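Local coordinates for protein importin subunit beta-1 (Saccharomyces cerevisiae, PDB 5OWU) that works as the beta subunit of the nuclear import receptor, associating with importin alpha, which recognises classical nuclear localization signals in cargo, at residues A[122-127]-A[160-165]; A[197-202]-A[237-242]; A[523-528]-A[577-582]; A[582-587]-A[623-628]; A[701-706]-A[726-731]. All blocks are in the same frame, centred on the assembly; numbering follows the deposited sequence.

In the fold
Five contacts follow one another along an all-helical HEAT-repeat solenoid, each closing its loop before the next opens, so none nest or cross. Near the N terminus, contact 1 joins HEAT 3 to HEAT 4 across 32 residues, and contact 2 joins HEAT 5 to HEAT 6, its centre about 22 Å from that of contact 1. On the opposite side of the chain's centre, contact 3 joins HEAT 12 to HEAT 13, and contact 4 carries on to HEAT 14. These two share Ala582 on helix 563-586, and Lys586 NZ reaches Val528 O. Contact 5 then ties HEAT 16 to HEAT 17 over a loop of 19 residues.

Contact 1 of 5, residues A[122-127]-A[160-165]; sequences IADIEL and GYMCES
Met162 O is the polar atom that the Asp124 carboxylate crowds: OD1 of Asp124 lies 2.9 Å from it, and OD2 of the same group follows at 3.3 Å. Both sides are acceptors, so this is not a hydrogen bond, and a charged carboxylate would be expected to find the carbonyl repulsive. A neighbouring overlap between the Asp124 side chain and Ser165 makes the exact placing of the carboxylate doubtful, and little should be built on it.

The sounder part of the contact is apolar. Met162 sends its side chain across to 122-127. Its chi1 of -144° lies away from a staggered position, which suggests some strain, and it swings CG to 3.9 Å from Ala123 CB. The chain then runs straight through chi2 and bends at chi3 (-70°), leaving Met162 CE 4.2 Å from Ala123 CB. The sulfur lies between two neighbours, with Met162 SD 4.0 Å from Leu127 CD1 and equally far from Ala123 CB. The Leu127 and Met162 side chains cross at about a right angle. Leu135 and Met136 of helix 133-142 pack on this cluster from outside the two segments. Tyr161 points its end away from 122-127, touching Ala116 and Ala120 of helix 109-126, and its hydroxyl bonds to Asn113.

Locally the helix axes cross at -57° and approach to 9.4 Å. The helices here, 109-126 and 149-165, are the second of HEAT 3 and HEAT 4, and their packing is part of the repeat-to-repeat stacking of a HEAT solenoid.

Contact 2 of 5, residues A[197-202]-A[237-242]; sequences VRLAAL and DIEVQA
Leu199 and Glu239 meet with their side chains slanting across one another. The leucine reaches over the first turn of the partner helix: its chi1 of -87° sets CG beside its own backbone N, and the branch beyond splits its contacts. Leu199 CD2 comes down on the backbone, 3.2 Å from Glu239 O, while Leu199 CD1 lies against the acid's side chain, 3.7 Å from Glu239 OE1. The glutamate is exposed, so this is the outer margin of the contact.

Val240 is the buried centre. With CG1 anti to the backbone N (chi1 169°), that methyl serves two neighbours. Leu202 meets it at about a right angle, Leu202 CD1 standing 4.0 Å from Val240 CG1 and 3.7 Å from Val240 O. Arg198 passes obliquely, its chain bent at chi3, and Val240 CG1 sits over one face of the guanidinium, 4.1 Å above its plane and offset toward the rim. The polar end of this arginine is engaged by others: NH2 forms a salt bridge with Glu231 and NE bonds to Ala188 O.

Asp237 is the N-cap of helix 238-255. Its OD2 uses the anti lone pair to accept from Val240 N at 2.9 Å, and its OD1 forms a salt bridge with Lys195, so one acid both starts a helix of HEAT 6 and ties it to one of HEAT 5.

The two helices run almost parallel here, 9° apart. Across the contact itself methyl groups meet methyl, backbone, a carboxylate oxygen and a guanidinium face, which suggests that shape largely sets the pairing, while Arg198 and Asp237 find their polar partners around it.

Contact 3 of 5, residues A[523-528]-A[577-582]; sequences ALTTMV and LTVLAA
Thr525 and Val579 carry the mixed polar-apolar part of this contact, their side chains crossing at a slant. The threonine hydroxyl faces the valine, with Thr525 OG1 3.4 Å from Val579 CG2. That oxygen lies beside its own backbone N (chi1 -64°), where it also makes a weak hydrogen bond back to Phe521 O, so it can lie against a methyl group while keeping a polar partner within its helix.

The purely apolar contacts sit around this pair. Thr525 CG2 points to Ala582, its methyl 4.1 Å from Ala582 CB. Val528 CG1 meets the same alanine at CB, 4.2 Å away, and at the backbone, 3.7 Å from Ala582 O. Leu524 contributes at the buried side, with Leu524 CB 4.3 Å from Val579 CG1. Beyond it, helix 536-553 covers the cluster: Phe545 touches Leu524, Ile542 touches Val528 and Val546 touches Val579.

The local axes are parallel within 1°, and Thr525, Val579 and Ala582 fill the gap between axes 9.2 Å apart. Parallel packing of the second helix of HEAT 12 on the second helix of HEAT 13 is the regular repeat-to-repeat stacking of a HEAT superhelix.

Contact 4 of 5, residues A[582-587]-A[623-628]; sequences AVIRKS and SALAAS
Ser628 and Ile584 are joined by the one hydrogen bond between segments 582-587 and 623-628. The serine hydroxyl, set beside its own backbone N by a chi1 of -69°, donates to the backbone, Ser628 OG lying 2.9 Å from Ile584 O. It approaches from above the carbonyl plane, 62° out of it. Four residues on from Ile584 comes Pro588, which has no N-H to offer, so the serine supplies a donor where the ending helix cannot.

Ile584 puts its CG2 anti to the backbone N, and this short branch wedges into the partner helix. Ile584 CG2 is 3.4 Å from Ala624 O and 3.9 Å from Ala624 CB, with Leu625 CD1 more loosely placed beyond.

Arg585 lies on the outer side. Arg585 CG, beside its own backbone N, lies 3.6 Å from Ala624 CB; the chain then runs extended to NE, and chi4 of -95° turns CZ out of that line. The guanidinium presents a face to the helix backbone: Ala624 CA sits 3.8 Å above its plane, over the centre. Arg585 NH1 reaches 3.3 Å from Ala627 CB, and NH2 forms a salt bridge with Asp665, which probably helps to hold the group flat against the helix.

The helices run nearly parallel, 8.4 Å apart, a close approach that the alanines allow. Helix 563-586 of HEAT 13 lies on one side of helix 615-629 of HEAT 14. Helix 655-669 packs on the latter through Phe662 and Asp665, and helix 595-607 reaches the buried side, with Leu598 on Ile584 and Met599 on Leu625.

Contact 5 of 5, residues A[701-706]-A[726-731]; sequences AVLSVF and ALCVAA
Leu703 and Ala731 make one of the two closest approaches, the leucine's CD1 lying 3.8 Å from Ala731 CB. Its other methyl is more loosely placed, with Leu703 CD2 4.4 Å from Leu727 CB and 4.5 Å from Cys728 SG, so this one forked side chain spans a full turn of the facing helix. Phe706 makes the second close approach. It meets Leu727 with the two side chains at about a right angle, and Phe706 CE2 stands 3.8 Å from Leu727 CD1, which comes in obliquely to the ring.

Around the phenylalanine, Val702 O of the same helix lies 3.4 Å above one face of the Phe706 ring, toward the rim, and Met682 of helix 675-689 touches the ring as well. Further out, helix 741-764 packs on both partners, with Ala753 against Leu703, and Ala757 and Tyr758 against Cys728.

The helices, from HEAT 16 and HEAT 17, run in largely opposed directions, 136° apart, with their axes 11.2 Å from each other. At that spacing large side chains have to bridge the gap. The contact is wholly apolar, so it depends on the fit of leucine, phenylalanine, cysteine and alanine surfaces rather than on directed bonds.

Contact 1 of 5, residues A[122-127]-A[160-165]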
# COMPACT_ATOMS: atom_id res chain seq x y z
N ILE A 122 6.50 -17.96 -23.30
CA ILE A 122 6.67 -19.37 -23.62
C ILE A 122 7.69 -20.00 -22.68
O ILE A 122 7.47 -21.08 -22.14
CB ILE A 122 7.08 -19.53 -25.10
CG1 ILE A 122 5.95 -19.06 -26.02
CG2 ILE A 122 7.43 -20.99 -25.40
CD1 ILE A 122 6.40 -18.80 -27.44
N ALA A 123 8.82 -19.32 -22.47
CA ALA A 123 9.85 -19.83 -21.57
C ALA A 123 9.30 -20.04 -20.17
O ALA A 123 9.61 -21.04 -19.52
CB ALA A 123 11.05 -18.87 -21.52
N ASP A 124 8.49 -19.09 -19.69
CA ASP A 124 7.90 -19.24 -18.37
C ASP A 124 7.04 -20.48 -18.29
O ASP A 124 6.89 -21.06 -17.21
CB ASP A 124 7.08 -18.00 -18.01
CG ASP A 124 7.95 -16.84 -17.53
OD1 ASP A 124 9.14 -17.07 -17.24
OD2 ASP A 124 7.45 -15.71 -17.44
N ILE A 125 6.46 -20.91 -19.41
CA ILE A 125 5.74 -22.18 -19.38
C ILE A 125 6.69 -23.37 -19.46
O ILE A 125 6.57 -24.32 -18.69
CB ILE A 125 4.70 -22.23 -20.52
CG1 ILE A 125 3.59 -21.22 -20.25
CG2 ILE A 125 4.11 -23.65 -20.63
CD1 ILE A 125 2.81 -20.84 -21.50
N GLU A 126 7.65 -23.34 -20.39
CA GLU A 126 8.38 -24.55 -20.74
C GLU A 126 9.59 -24.83 -19.85
O GLU A 126 9.84 -25.99 -19.51
CB GLU A 126 8.81 -24.48 -22.20
CG GLU A 126 7.63 -24.46 -23.19
CD GLU A 126 8.00 -24.98 -24.56
OE1 GLU A 126 9.20 -25.14 -24.84
OE2 GLU A 126 7.07 -25.24 -25.36
N LEU A 127 10.37 -23.82 -19.49
CA LEU A 127 11.59 -24.07 -18.73
C LEU A 127 11.31 -24.81 -17.42
O LEU A 127 12.05 -25.76 -17.11
CB LEU A 127 12.34 -22.76 -18.45
CG LEU A 127 12.93 -22.04 -19.66
CD1 LEU A 127 13.61 -20.75 -19.23
CD2 LEU A 127 13.91 -22.91 -20.41
N GLY A 160 14.99 -10.41 -18.84
CA GLY A 160 14.26 -9.62 -17.86
C GLY A 160 12.79 -9.98 -17.80
O GLY A 160 12.25 -10.25 -16.73
N TYR A 161 12.13 -10.01 -18.96
CA TYR A 161 10.70 -10.32 -19.02
C TYR A 161 10.44 -11.72 -18.48
O TYR A 161 9.43 -11.95 -17.81
CB TYR A 161 10.20 -10.22 -20.45
CG TYR A 161 10.00 -8.81 -20.96
CD1 TYR A 161 9.20 -7.90 -20.27
CD2 TYR A 161 10.59 -8.39 -22.14
CE1 TYR A 161 9.01 -6.62 -20.75
CE2 TYR A 161 10.41 -7.11 -22.62
CZ TYR A 161 9.61 -6.23 -21.92
OH TYR A 161 9.44 -4.95 -22.40
N MET A 162 11.31 -12.66 -18.80
CA MET A 162 11.23 -14.01 -18.25
C MET A 162 11.14 -13.98 -16.74
O MET A 162 10.27 -14.64 -16.13
CB MET A 162 12.47 -14.77 -18.69
CG MET A 162 12.30 -16.20 -19.01
SD MET A 162 13.90 -16.76 -19.63
CE MET A 162 14.00 -15.94 -21.21
N CYS A 163 12.05 -13.26 -16.10
CA CYS A 163 12.08 -13.26 -14.64
C CYS A 163 10.91 -12.47 -14.06
O CYS A 163 10.27 -12.91 -13.10
CB CYS A 163 13.42 -12.71 -14.16
SG CYS A 163 14.77 -13.77 -14.68
N GLU A 164 10.60 -11.33 -14.65
CA GLU A 164 9.49 -10.51 -14.17
C GLU A 164 8.15 -11.22 -14.32
O GLU A 164 7.28 -11.11 -13.45
CB GLU A 164 9.49 -9.17 -14.92
CG GLU A 164 8.37 -8.23 -14.54
CD GLU A 164 8.40 -6.96 -15.36
OE1 GLU A 164 8.84 -7.02 -16.53
OE2 GLU A 164 8.00 -5.90 -14.84
N SER A 165 7.96 -11.96 -15.42
CA SER A 165 6.67 -12.58 -15.71
C SER A 165 6.41 -13.81 -14.84
O SER A 165 5.24 -14.13 -14.58
CB SER A 165 6.59 -12.98 -17.18
OG SER A 165 6.26 -11.89 -18.01

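Contact 2 of 5, residues A[197-202]-A[237-242]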
# COMPACT_ATOMS: atom_id res chain seq x y z
N VAL A 197 23.26 -1.77 -23.54
CA VAL A 197 23.40 -3.18 -23.18
C VAL A 197 23.67 -3.34 -21.69
O VAL A 197 23.08 -4.20 -21.03
CB VAL A 197 24.50 -3.85 -24.03
CG1 VAL A 197 24.73 -5.29 -23.57
CG2 VAL A 197 24.11 -3.85 -25.51
N ARG A 198 24.57 -2.51 -21.13
CA ARG A 198 24.83 -2.59 -19.69
C ARG A 198 23.58 -2.27 -18.90
O ARG A 198 23.30 -2.92 -17.88
CB ARG A 198 25.95 -1.63 -19.30
CG ARG A 198 27.33 -2.02 -19.78
CD ARG A 198 28.41 -1.29 -18.99
NE ARG A 198 28.79 -2.03 -17.79
CZ ARG A 198 29.66 -1.59 -16.88
NH1 ARG A 198 30.25 -0.41 -17.02
NH2 ARG A 198 29.95 -2.35 -15.83
N LEU A 199 22.81 -1.27 -19.34
CA LEU A 199 21.56 -0.93 -18.66
C LEU A 199 20.58 -2.09 -18.69
O LEU A 199 20.02 -2.46 -17.65
CB LEU A 199 20.91 0.29 -19.32
CG LEU A 199 21.33 1.68 -18.84
CD1 LEU A 199 20.63 2.71 -19.70
CD2 LEU A 199 20.99 1.87 -17.37
N ALA A 200 20.35 -2.64 -19.88
CA ALA A 200 19.45 -3.79 -20.01
C ALA A 200 19.92 -4.95 -19.15
O ALA A 200 19.11 -5.66 -18.55
CB ALA A 200 19.35 -4.20 -21.48
N ALA A 201 21.24 -5.18 -19.09
CA ALA A 201 21.76 -6.28 -18.30
C ALA A 201 21.51 -6.05 -16.81
O ALA A 201 21.06 -6.96 -16.11
CB ALA A 201 23.26 -6.46 -18.57
N LEU A 202 21.79 -4.85 -16.31
CA LEU A 202 21.60 -4.58 -14.89
C LEU A 202 20.12 -4.62 -14.52
O LEU A 202 19.75 -5.16 -13.46
CB LEU A 202 22.23 -3.24 -14.54
CG LEU A 202 23.76 -3.22 -14.69
CD1 LEU A 202 24.29 -1.80 -14.64
CD2 LEU A 202 24.42 -4.06 -13.61
N ASP A 237 29.16 6.37 -16.62
CA ASP A 237 27.85 6.79 -17.08
C ASP A 237 26.84 6.75 -15.94
O ASP A 237 26.75 5.75 -15.21
CB ASP A 237 27.38 5.90 -18.23
CG ASP A 237 25.99 6.26 -18.69
OD1 ASP A 237 25.87 7.14 -19.56
OD2 ASP A 237 25.02 5.66 -18.17
N ILE A 238 26.06 7.82 -15.80
CA ILE A 238 25.22 7.99 -14.62
C ILE A 238 24.02 7.05 -14.66
O ILE A 238 23.55 6.60 -13.60
CB ILE A 238 24.77 9.46 -14.50
CG1 ILE A 238 24.08 9.70 -13.16
CG2 ILE A 238 23.86 9.86 -15.67
CD1 ILE A 238 23.71 11.15 -12.89
N GLU A 239 23.50 6.73 -15.84
CA GLU A 239 22.39 5.78 -15.92
C GLU A 239 22.85 4.38 -15.55
O GLU A 239 22.11 3.63 -14.88
CB GLU A 239 21.79 5.80 -17.33
CG GLU A 239 20.94 7.03 -17.61
CD GLU A 239 20.54 7.14 -19.07
OE1 GLU A 239 19.76 6.29 -19.54
OE2 GLU A 239 21.01 8.09 -19.74
N VAL A 240 24.06 3.99 -15.96
CA VAL A 240 24.62 2.71 -15.55
C VAL A 240 24.72 2.66 -14.03
O VAL A 240 24.33 1.68 -13.39
CB VAL A 240 25.98 2.48 -16.22
CG1 VAL A 240 26.72 1.28 -15.60
CG2 VAL A 240 25.79 2.25 -17.71
N GLN A 241 25.26 3.72 -13.43
CA GLN A 241 25.31 3.80 -11.97
C GLN A 241 23.93 3.62 -11.36
O GLN A 241 23.75 2.82 -10.44
CB GLN A 241 25.91 5.15 -11.54
CG GLN A 241 27.39 5.29 -11.79
CD GLN A 241 27.93 6.62 -11.30
OE1 GLN A 241 27.21 7.62 -11.25
NE2 GLN A 241 29.21 6.64 -10.92
N ALA A 242 22.94 4.36 -11.86
CA ALA A 242 21.60 4.26 -11.29
C ALA A 242 21.09 2.83 -11.34
O ALA A 242 20.56 2.31 -10.35
CB ALA A 242 20.65 5.20 -12.04

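Contact 3 of 5, residues A[523-528]-A[577-582]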
# COMPACT_ATOMS: atom_id res chain seq x y z
N ALA A 523 -8.72 19.12 10.58
CA ALA A 523 -8.43 19.35 11.99
C ALA A 523 -9.72 19.56 12.76
O ALA A 523 -9.86 19.07 13.89
CB ALA A 523 -7.48 20.53 12.16
N LEU A 524 -10.71 20.21 12.14
CA LEU A 524 -11.99 20.38 12.82
C LEU A 524 -12.59 19.02 13.15
O LEU A 524 -13.16 18.83 14.23
CB LEU A 524 -12.95 21.21 11.97
CG LEU A 524 -12.67 22.72 11.91
CD1 LEU A 524 -13.68 23.38 11.01
CD2 LEU A 524 -12.69 23.34 13.30
N THR A 525 -12.44 18.05 12.24
CA THR A 525 -12.96 16.73 12.54
C THR A 525 -12.30 16.17 13.79
O THR A 525 -12.97 15.70 14.71
CB THR A 525 -12.77 15.81 11.33
OG1 THR A 525 -13.55 16.32 10.24
CG2 THR A 525 -13.21 14.40 11.65
N THR A 526 -10.97 16.29 13.86
CA THR A 526 -10.27 15.89 15.07
C THR A 526 -10.83 16.62 16.29
O THR A 526 -11.11 16.00 17.32
CB THR A 526 -8.76 16.15 14.91
OG1 THR A 526 -8.24 15.32 13.87
CG2 THR A 526 -8.01 15.86 16.20
N MET A 527 -11.03 17.94 16.17
CA MET A 527 -11.52 18.68 17.33
C MET A 527 -12.85 18.10 17.79
O MET A 527 -13.10 17.96 19.00
CB MET A 527 -11.69 20.17 17.02
CG MET A 527 -10.47 20.87 16.49
SD MET A 527 -9.04 20.63 17.54
CE MET A 527 -9.36 21.78 18.88
N VAL A 528 -13.70 17.72 16.83
CA VAL A 528 -14.99 17.16 17.19
C VAL A 528 -14.79 15.84 17.91
O VAL A 528 -15.36 15.61 18.99
CB VAL A 528 -15.87 16.99 15.94
CG1 VAL A 528 -17.14 16.20 16.28
CG2 VAL A 528 -16.22 18.33 15.36
N LEU A 577 -19.14 18.25 4.45
CA LEU A 577 -20.01 17.13 4.76
C LEU A 577 -19.31 16.12 5.67
O LEU A 577 -19.95 15.52 6.55
CB LEU A 577 -20.50 16.46 3.47
CG LEU A 577 -21.50 17.31 2.66
CD1 LEU A 577 -21.62 16.82 1.24
CD2 LEU A 577 -22.87 17.35 3.33
N THR A 578 -18.01 15.93 5.50
CA THR A 578 -17.26 15.04 6.40
C THR A 578 -17.31 15.56 7.84
O THR A 578 -17.66 14.82 8.77
CB THR A 578 -15.82 14.91 5.90
OG1 THR A 578 -15.83 14.39 4.56
CG2 THR A 578 -15.00 13.97 6.80
N VAL A 579 -17.00 16.84 8.03
CA VAL A 579 -17.08 17.39 9.39
C VAL A 579 -18.50 17.30 9.92
O VAL A 579 -18.72 17.00 11.09
CB VAL A 579 -16.57 18.84 9.43
CG1 VAL A 579 -16.62 19.37 10.87
CG2 VAL A 579 -15.16 18.93 8.89
N LEU A 580 -19.49 17.58 9.06
CA LEU A 580 -20.89 17.56 9.49
C LEU A 580 -21.30 16.16 9.94
O LEU A 580 -22.00 16.01 10.94
CB LEU A 580 -21.78 18.04 8.35
CG LEU A 580 -23.30 18.04 8.58
CD1 LEU A 580 -23.69 18.88 9.78
CD2 LEU A 580 -24.02 18.54 7.33
N ALA A 581 -20.87 15.13 9.21
CA ALA A 581 -21.15 13.77 9.64
C ALA A 581 -20.55 13.51 11.01
O ALA A 581 -21.20 12.91 11.88
CB ALA A 581 -20.62 12.77 8.62
N ALA A 582 -19.31 13.96 11.24
CA ALA A 582 -18.70 13.77 12.56
C ALA A 582 -19.49 14.51 13.64
O ALA A 582 -19.68 13.99 14.75
CB ALA A 582 -17.24 14.22 12.56

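Contact 4 of 5, residues A[582-587]-A[623-628]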
# COMPACT_ATOMS: atom_id res chain seq x y z
N ALA A 582 -19.31 13.96 11.24
CA ALA A 582 -18.70 13.77 12.56
C ALA A 582 -19.49 14.51 13.64
O ALA A 582 -19.68 13.99 14.75
CB ALA A 582 -17.24 14.22 12.56
N VAL A 583 -19.94 15.73 13.34
CA VAL A 583 -20.72 16.50 14.31
C VAL A 583 -22.01 15.77 14.66
O VAL A 583 -22.38 15.63 15.83
CB VAL A 583 -21.02 17.91 13.75
CG1 VAL A 583 -22.08 18.64 14.57
CG2 VAL A 583 -19.74 18.74 13.71
N ILE A 584 -22.71 15.27 13.64
CA ILE A 584 -23.99 14.59 13.86
C ILE A 584 -23.78 13.36 14.73
O ILE A 584 -24.52 13.12 15.69
CB ILE A 584 -24.64 14.23 12.52
CG1 ILE A 584 -25.10 15.51 11.81
CG2 ILE A 584 -25.81 13.24 12.71
CD1 ILE A 584 -25.39 15.32 10.32
N ARG A 585 -22.76 12.57 14.42
CA ARG A 585 -22.53 11.36 15.20
C ARG A 585 -22.10 11.68 16.63
O ARG A 585 -22.45 10.96 17.56
CB ARG A 585 -21.48 10.48 14.51
CG ARG A 585 -22.03 9.71 13.34
CD ARG A 585 -21.23 8.45 13.08
NE ARG A 585 -21.47 7.95 11.73
CZ ARG A 585 -22.36 7.02 11.41
NH1 ARG A 585 -23.11 6.45 12.34
NH2 ARG A 585 -22.49 6.65 10.14
N LYS A 586 -21.33 12.75 16.82
CA LYS A 586 -20.76 12.99 18.15
C LYS A 586 -21.82 13.43 19.16
O LYS A 586 -21.71 13.10 20.34
CB LYS A 586 -19.64 14.03 18.07
CG LYS A 586 -18.84 14.17 19.36
CD LYS A 586 -18.00 12.93 19.63
CE LYS A 586 -17.45 12.92 21.05
NZ LYS A 586 -16.53 14.05 21.30
N SER A 587 -22.82 14.18 18.73
CA SER A 587 -23.83 14.73 19.63
C SER A 587 -25.20 14.46 19.05
O SER A 587 -25.83 15.35 18.46
CB SER A 587 -23.62 16.22 19.87
OG SER A 587 -24.52 16.71 20.86
N SER A 623 -26.38 8.88 6.54
CA SER A 623 -26.21 7.74 7.43
C SER A 623 -25.97 8.19 8.86
O SER A 623 -26.56 7.63 9.79
CB SER A 623 -25.05 6.87 6.94
OG SER A 623 -25.31 6.38 5.64
N ALA A 624 -25.12 9.20 9.06
CA ALA A 624 -24.90 9.70 10.42
C ALA A 624 -26.20 10.23 11.02
O ALA A 624 -26.51 9.96 12.19
CB ALA A 624 -23.83 10.79 10.42
N LEU A 625 -26.96 10.99 10.24
CA LEU A 625 -28.24 11.51 10.75
C LEU A 625 -29.19 10.37 11.11
O LEU A 625 -29.84 10.41 12.16
CB LEU A 625 -28.87 12.44 9.71
CG LEU A 625 -30.12 13.19 10.17
CD1 LEU A 625 -29.82 14.04 11.38
CD2 LEU A 625 -30.68 14.06 9.07
N ALA A 626 -29.29 9.34 10.27
CA ALA A 626 -30.12 8.18 10.59
C ALA A 626 -29.67 7.53 11.90
O ALA A 626 -30.49 7.26 12.78
CB ALA A 626 -30.08 7.17 9.45
N ALA A 627 -28.37 7.28 12.03
CA ALA A 627 -27.85 6.69 13.25
C ALA A 627 -28.22 7.53 14.47
O ALA A 627 -28.57 6.98 15.52
CB ALA A 627 -26.32 6.53 13.16
N SER A 628 -28.18 8.85 14.34
CA SER A 628 -28.45 9.71 15.49
C SER A 628 -29.94 9.82 15.80
O SER A 628 -30.32 9.88 16.98
CB SER A 628 -27.86 11.10 15.24
OG SER A 628 -26.44 11.03 15.25

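Contact 5 of 5, residues A[701-706]-A[726-731]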
# COMPACT_ATOMS: atom_id res chain seq x y z
N ALA A 701 -17.96 -5.37 2.06
CA ALA A 701 -19.00 -4.56 2.67
C ALA A 701 -20.28 -5.36 2.86
O ALA A 701 -20.83 -5.45 3.97
CB ALA A 701 -19.26 -3.32 1.82
N VAL A 702 -20.76 -5.99 1.78
CA VAL A 702 -21.99 -6.77 1.89
C VAL A 702 -21.83 -7.87 2.92
O VAL A 702 -22.70 -8.07 3.78
CB VAL A 702 -22.40 -7.31 0.50
CG1 VAL A 702 -23.61 -8.22 0.61
CG2 VAL A 702 -22.70 -6.14 -0.42
N LEU A 703 -20.70 -8.59 2.89
CA LEU A 703 -20.52 -9.63 3.89
C LEU A 703 -20.68 -9.05 5.28
O LEU A 703 -21.46 -9.56 6.10
CB LEU A 703 -19.15 -10.30 3.71
CG LEU A 703 -18.95 -11.14 2.44
CD1 LEU A 703 -17.53 -11.66 2.37
CD2 LEU A 703 -19.93 -12.30 2.36
N SER A 704 -20.01 -7.92 5.55
CA SER A 704 -20.08 -7.35 6.88
C SER A 704 -21.51 -7.00 7.25
O SER A 704 -21.93 -7.22 8.39
CB SER A 704 -19.18 -6.12 6.98
OG SER A 704 -17.83 -6.48 6.78
N VAL A 705 -22.28 -6.50 6.29
CA VAL A 705 -23.60 -6.01 6.65
C VAL A 705 -24.52 -7.18 6.93
O VAL A 705 -25.47 -7.05 7.73
CB VAL A 705 -24.16 -5.06 5.57
CG1 VAL A 705 -24.88 -5.80 4.44
CG2 VAL A 705 -25.09 -4.04 6.20
N PHE A 706 -24.25 -8.35 6.35
CA PHE A 706 -25.02 -9.53 6.74
C PHE A 706 -24.94 -9.71 8.25
O PHE A 706 -25.97 -9.95 8.91
CB PHE A 706 -24.51 -10.77 6.01
CG PHE A 706 -24.89 -10.83 4.55
CD1 PHE A 706 -26.14 -10.42 4.12
CD2 PHE A 706 -23.99 -11.30 3.61
CE1 PHE A 706 -26.49 -10.48 2.78
CE2 PHE A 706 -24.33 -11.36 2.27
CZ PHE A 706 -25.59 -10.95 1.86
N ALA A 726 -23.19 -20.07 2.76
CA ALA A 726 -22.53 -20.47 1.53
C ALA A 726 -21.58 -19.36 1.09
O ALA A 726 -20.38 -19.59 0.91
CB ALA A 726 -23.56 -20.79 0.45
N LEU A 727 -22.10 -18.14 1.01
CA LEU A 727 -21.28 -17.01 0.59
C LEU A 727 -20.04 -16.91 1.47
O LEU A 727 -18.91 -16.85 0.98
CB LEU A 727 -22.09 -15.72 0.64
CG LEU A 727 -23.19 -15.58 -0.41
CD1 LEU A 727 -24.00 -14.32 -0.16
CD2 LEU A 727 -22.61 -15.57 -1.83
N CYS A 728 -20.24 -16.97 2.79
CA CYS A 728 -19.11 -16.80 3.68
C CYS A 728 -18.07 -17.88 3.40
O CYS A 728 -16.88 -17.58 3.23
CB CYS A 728 -19.57 -16.83 5.14
SG CYS A 728 -20.47 -15.33 5.63
N VAL A 729 -18.51 -19.13 3.27
CA VAL A 729 -17.57 -20.20 2.98
C VAL A 729 -16.82 -19.88 1.70
O VAL A 729 -15.58 -19.86 1.67
CB VAL A 729 -18.29 -21.56 2.88
CG1 VAL A 729 -17.41 -22.62 2.21
CG2 VAL A 729 -18.66 -22.03 4.26
N ALA A 730 -17.56 -19.56 0.63
CA ALA A 730 -16.90 -19.29 -0.64
C ALA A 730 -15.86 -18.20 -0.46
O ALA A 730 -14.75 -18.28 -1.00
CB ALA A 730 -17.93 -18.91 -1.70
N ALA A 731 -16.18 -17.19 0.36
CA ALA A 731 -15.27 -16.07 0.53
C ALA A 731 -14.04 -16.47 1.34
O ALA A 731 -12.92 -16.04 1.02
CB ALA A 731 -15.99 -14.91 1.21